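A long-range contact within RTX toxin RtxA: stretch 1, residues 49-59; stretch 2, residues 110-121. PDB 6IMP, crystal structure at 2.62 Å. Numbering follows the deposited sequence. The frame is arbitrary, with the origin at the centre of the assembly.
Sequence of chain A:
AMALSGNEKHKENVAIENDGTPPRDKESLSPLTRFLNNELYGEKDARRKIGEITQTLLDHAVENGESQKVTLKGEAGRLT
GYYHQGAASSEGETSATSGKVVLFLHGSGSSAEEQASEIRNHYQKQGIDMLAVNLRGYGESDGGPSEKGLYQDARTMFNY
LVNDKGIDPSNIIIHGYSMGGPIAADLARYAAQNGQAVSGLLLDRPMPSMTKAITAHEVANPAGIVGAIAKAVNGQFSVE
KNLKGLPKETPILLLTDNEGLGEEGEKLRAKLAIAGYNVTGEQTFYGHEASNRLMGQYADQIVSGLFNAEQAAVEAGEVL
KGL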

# COMPACT_ATOMS: atom_id res chain seq x y z
N LYS A 49 -8.02 12.26 -7.42
CA LYS A 49 -7.34 13.10 -8.42
C LYS A 49 -6.18 12.39 -9.10
O LYS A 49 -5.38 11.71 -8.45
CB LYS A 49 -6.83 14.38 -7.78
CG LYS A 49 -6.09 15.31 -8.72
CD LYS A 49 -5.97 16.71 -8.13
CE LYS A 49 -5.50 17.74 -9.15
NZ LYS A 49 -6.50 17.94 -10.25
N ILE A 50 -6.11 12.54 -10.42
CA ILE A 50 -4.98 12.08 -11.21
C ILE A 50 -4.47 13.24 -12.08
O ILE A 50 -5.15 13.67 -13.02
CB ILE A 50 -5.35 10.86 -12.09
CG1 ILE A 50 -5.70 9.67 -11.20
CG2 ILE A 50 -4.18 10.47 -12.99
CD1 ILE A 50 -6.39 8.53 -11.92
N GLY A 51 -3.29 13.74 -11.74
CA GLY A 51 -2.72 14.93 -12.38
C GLY A 51 -2.54 14.77 -13.87
O GLY A 51 -2.48 13.65 -14.40
N GLU A 52 -2.45 15.90 -14.57
CA GLU A 52 -2.43 15.89 -16.02
C GLU A 52 -1.17 15.21 -16.56
O GLU A 52 -1.23 14.37 -17.46
CB GLU A 52 -2.55 17.31 -16.57
CG GLU A 52 -3.11 17.35 -17.99
CD GLU A 52 -3.77 18.66 -18.30
OE1 GLU A 52 -5.01 18.75 -18.16
OE2 GLU A 52 -3.05 19.61 -18.68
N ILE A 53 -0.02 15.57 -15.99
CA ILE A 53 1.25 14.97 -16.38
C ILE A 53 1.24 13.47 -16.10
O ILE A 53 1.63 12.67 -16.94
CB ILE A 53 2.42 15.63 -15.63
CG1 ILE A 53 2.53 17.12 -16.01
CG2 ILE A 53 3.74 14.91 -15.94
CD1 ILE A 53 3.03 18.00 -14.89
N THR A 54 0.78 13.12 -14.91
CA THR A 54 0.73 11.72 -14.49
C THR A 54 -0.07 10.90 -15.49
O THR A 54 0.33 9.80 -15.86
CB THR A 54 0.09 11.57 -13.09
OG1 THR A 54 0.64 12.55 -12.21
CG2 THR A 54 0.34 10.18 -12.53
N GLN A 55 -1.18 11.47 -15.95
CA GLN A 55 -2.09 10.77 -16.86
C GLN A 55 -1.42 10.59 -18.22
O GLN A 55 -1.34 9.47 -18.73
CB GLN A 55 -3.42 11.55 -16.99
CG GLN A 55 -4.55 10.81 -17.73
CD GLN A 55 -4.71 9.35 -17.31
OE1 GLN A 55 -5.49 9.03 -16.41
NE2 GLN A 55 -3.96 8.46 -17.96
N THR A 56 -0.88 11.69 -18.76
CA THR A 56 -0.21 11.66 -20.07
C THR A 56 0.90 10.60 -20.09
O THR A 56 0.91 9.73 -20.97
CB THR A 56 0.35 13.05 -20.46
OG1 THR A 56 1.04 13.63 -19.35
CG2 THR A 56 -0.76 13.99 -20.88
N LEU A 57 1.77 10.61 -19.09
CA LEU A 57 2.80 9.58 -18.95
C LEU A 57 2.21 8.16 -18.98
O LEU A 57 2.87 7.21 -19.42
CB LEU A 57 3.58 9.75 -17.65
CG LEU A 57 4.40 11.02 -17.43
CD1 LEU A 57 5.12 10.91 -16.09
CD2 LEU A 57 5.39 11.27 -18.57
N LEU A 58 0.99 8.02 -18.46
CA LEU A 58 0.28 6.74 -18.40
C LEU A 58 -0.39 6.37 -19.71
O LEU A 58 -0.48 5.20 -20.05
CB LEU A 58 -0.78 6.76 -17.30
CG LEU A 58 -0.30 6.58 -15.87
CD1 LEU A 58 -1.34 7.14 -14.91
CD2 LEU A 58 -0.03 5.11 -15.56
N ASP A 59 -0.96 7.37 -20.38
CA ASP A 59 -1.53 7.19 -21.72
C ASP A 59 -0.45 6.70 -22.66
O ASP A 59 -0.61 5.70 -23.36
CB ASP A 59 -2.09 8.52 -22.25
CG ASP A 59 -3.37 8.93 -21.56
OD1 ASP A 59 -3.96 8.09 -20.85
OD2 ASP A 59 -3.77 10.10 -21.72
N SER A 110 -3.88 10.44 -1.60
CA SER A 110 -3.82 10.68 -3.06
C SER A 110 -3.98 9.39 -3.81
O SER A 110 -3.72 8.32 -3.25
CB SER A 110 -2.49 11.33 -3.46
OG SER A 110 -1.38 10.56 -3.00
N SER A 111 -4.33 9.49 -5.09
CA SER A 111 -4.52 8.31 -5.96
C SER A 111 -3.27 7.49 -6.04
O SER A 111 -2.16 8.00 -5.90
CB SER A 111 -4.88 8.74 -7.39
OG SER A 111 -3.92 9.63 -7.93
N ALA A 112 -3.44 6.20 -6.30
CA ALA A 112 -2.31 5.30 -6.52
C ALA A 112 -1.48 5.74 -7.73
O ALA A 112 -0.25 5.60 -7.76
CB ALA A 112 -2.80 3.88 -6.72
N GLU A 113 -2.17 6.29 -8.73
CA GLU A 113 -1.52 6.79 -9.95
C GLU A 113 -0.36 7.70 -9.57
O GLU A 113 0.79 7.43 -9.90
CB GLU A 113 -2.54 7.54 -10.82
CG GLU A 113 -3.39 6.65 -11.72
CD GLU A 113 -4.33 5.73 -10.96
OE1 GLU A 113 -4.94 6.18 -9.96
OE2 GLU A 113 -4.46 4.55 -11.36
N GLU A 114 -0.68 8.73 -8.79
CA GLU A 114 0.31 9.68 -8.31
C GLU A 114 1.39 8.97 -7.51
O GLU A 114 2.57 9.19 -7.73
CB GLU A 114 -0.35 10.74 -7.43
CG GLU A 114 -1.39 11.59 -8.13
CD GLU A 114 -0.81 12.40 -9.28
OE1 GLU A 114 0.25 13.04 -9.10
OE2 GLU A 114 -1.42 12.39 -10.37
N GLN A 115 0.97 8.12 -6.57
CA GLN A 115 1.91 7.53 -5.62
C GLN A 115 2.85 6.54 -6.29
O GLN A 115 3.98 6.39 -5.87
CB GLN A 115 1.15 6.87 -4.46
CG GLN A 115 0.43 7.87 -3.54
CD GLN A 115 -0.22 7.21 -2.33
OE1 GLN A 115 0.37 6.36 -1.68
NE2 GLN A 115 -1.45 7.65 -2.01
N ALA A 116 2.39 5.89 -7.35
CA ALA A 116 3.21 4.89 -8.04
C ALA A 116 4.14 5.52 -9.07
O ALA A 116 5.12 4.90 -9.48
CB ALA A 116 2.32 3.84 -8.70
N SER A 117 3.87 6.77 -9.46
CA SER A 117 4.50 7.37 -10.63
C SER A 117 6.00 7.55 -10.43
O SER A 117 6.80 7.17 -11.28
CB SER A 117 3.85 8.71 -10.96
OG SER A 117 4.20 9.70 -10.01
N GLU A 118 6.37 8.09 -9.28
CA GLU A 118 7.77 8.15 -8.89
C GLU A 118 8.40 6.77 -8.59
O GLU A 118 9.61 6.67 -8.49
CB GLU A 118 7.94 9.08 -7.67
CG GLU A 118 7.68 10.56 -7.94
CD GLU A 118 7.69 11.40 -6.66
OE1 GLU A 118 8.73 11.41 -5.94
OE2 GLU A 118 6.67 12.06 -6.37
N ILE A 119 7.58 5.73 -8.42
CA ILE A 119 8.07 4.40 -7.97
C ILE A 119 8.16 3.34 -9.08
O ILE A 119 9.05 2.47 -9.05
CB ILE A 119 7.22 3.84 -6.79
CG1 ILE A 119 7.26 4.82 -5.60
CG2 ILE A 119 7.75 2.48 -6.32
CD1 ILE A 119 6.27 4.52 -4.48
N ARG A 120 7.24 3.36 -10.04
CA ARG A 120 7.12 2.23 -10.97
C ARG A 120 8.36 2.09 -11.86
O ARG A 120 8.90 0.98 -12.04
CB ARG A 120 5.84 2.32 -11.81
CG ARG A 120 5.75 3.49 -12.77
CD ARG A 120 4.35 3.60 -13.36
NE ARG A 120 3.94 5.00 -13.51
CZ ARG A 120 3.86 5.66 -14.66
NH1 ARG A 120 4.11 5.05 -15.83
NH2 ARG A 120 3.51 6.96 -14.65
N ASN A 121 8.86 3.22 -12.35
CA ASN A 121 10.00 3.25 -13.25
C ASN A 121 11.17 2.44 -12.70
O ASN A 121 11.72 1.59 -13.39
CB ASN A 121 10.44 4.70 -13.49
CG ASN A 121 11.19 4.87 -14.80
OD1 ASN A 121 10.90 4.19 -15.78
ND2 ASN A 121 12.16 5.78 -14.81

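The polar bonds of this contact sit where the two helices begin, and looser packing, much of it leucine against the Arg-120 guanidinium, follows further along stretch 1. Lys-49, just past the end of a helix, offers only its backbone: its O accepts from Ser-111 OG at 2.6 Å, while its long side chain leads away into solvent. Ser-111 does double duty, since the same OG caps its own helix through a weak bond from Glu-114 N, 3.5 Å away. Ile-50 brings CD1 to 3.4 Å from Glu-113 OE1, an acid oxygen that finds its hydrogen bond elsewhere in the structure.

Gly-51, the N-cap residue, donates its N to Glu-114 OE2 at 2.7 Å. An ideal CB here would lie a tight 3.2 Å from that OE2, so glycine suits the place. One turn on, Thr-54 points toward the partner and donates OG1 to the same Glu-114 OE2 at 2.8 Å; Glu-114, with chi1 and chi2 both m, thus ties backbone and side chain together. The threonine methyl packs as well, CG2 lying 4.1 Å from Ser-117 CB.

Beyond this, Leu-57 CB meets the edge of the Arg-120 guanidinium, 4.1 Å from NH2. Buried Leu-58 covers one face of the same group, its CG 4.0 Å from Arg-120 NH2, and sets CD1 3.8 Å from Glu-113 CG. Leucine carbons suit both places, where neither contact asks for a hydrogen bond. Together the stretches bury 456 Å².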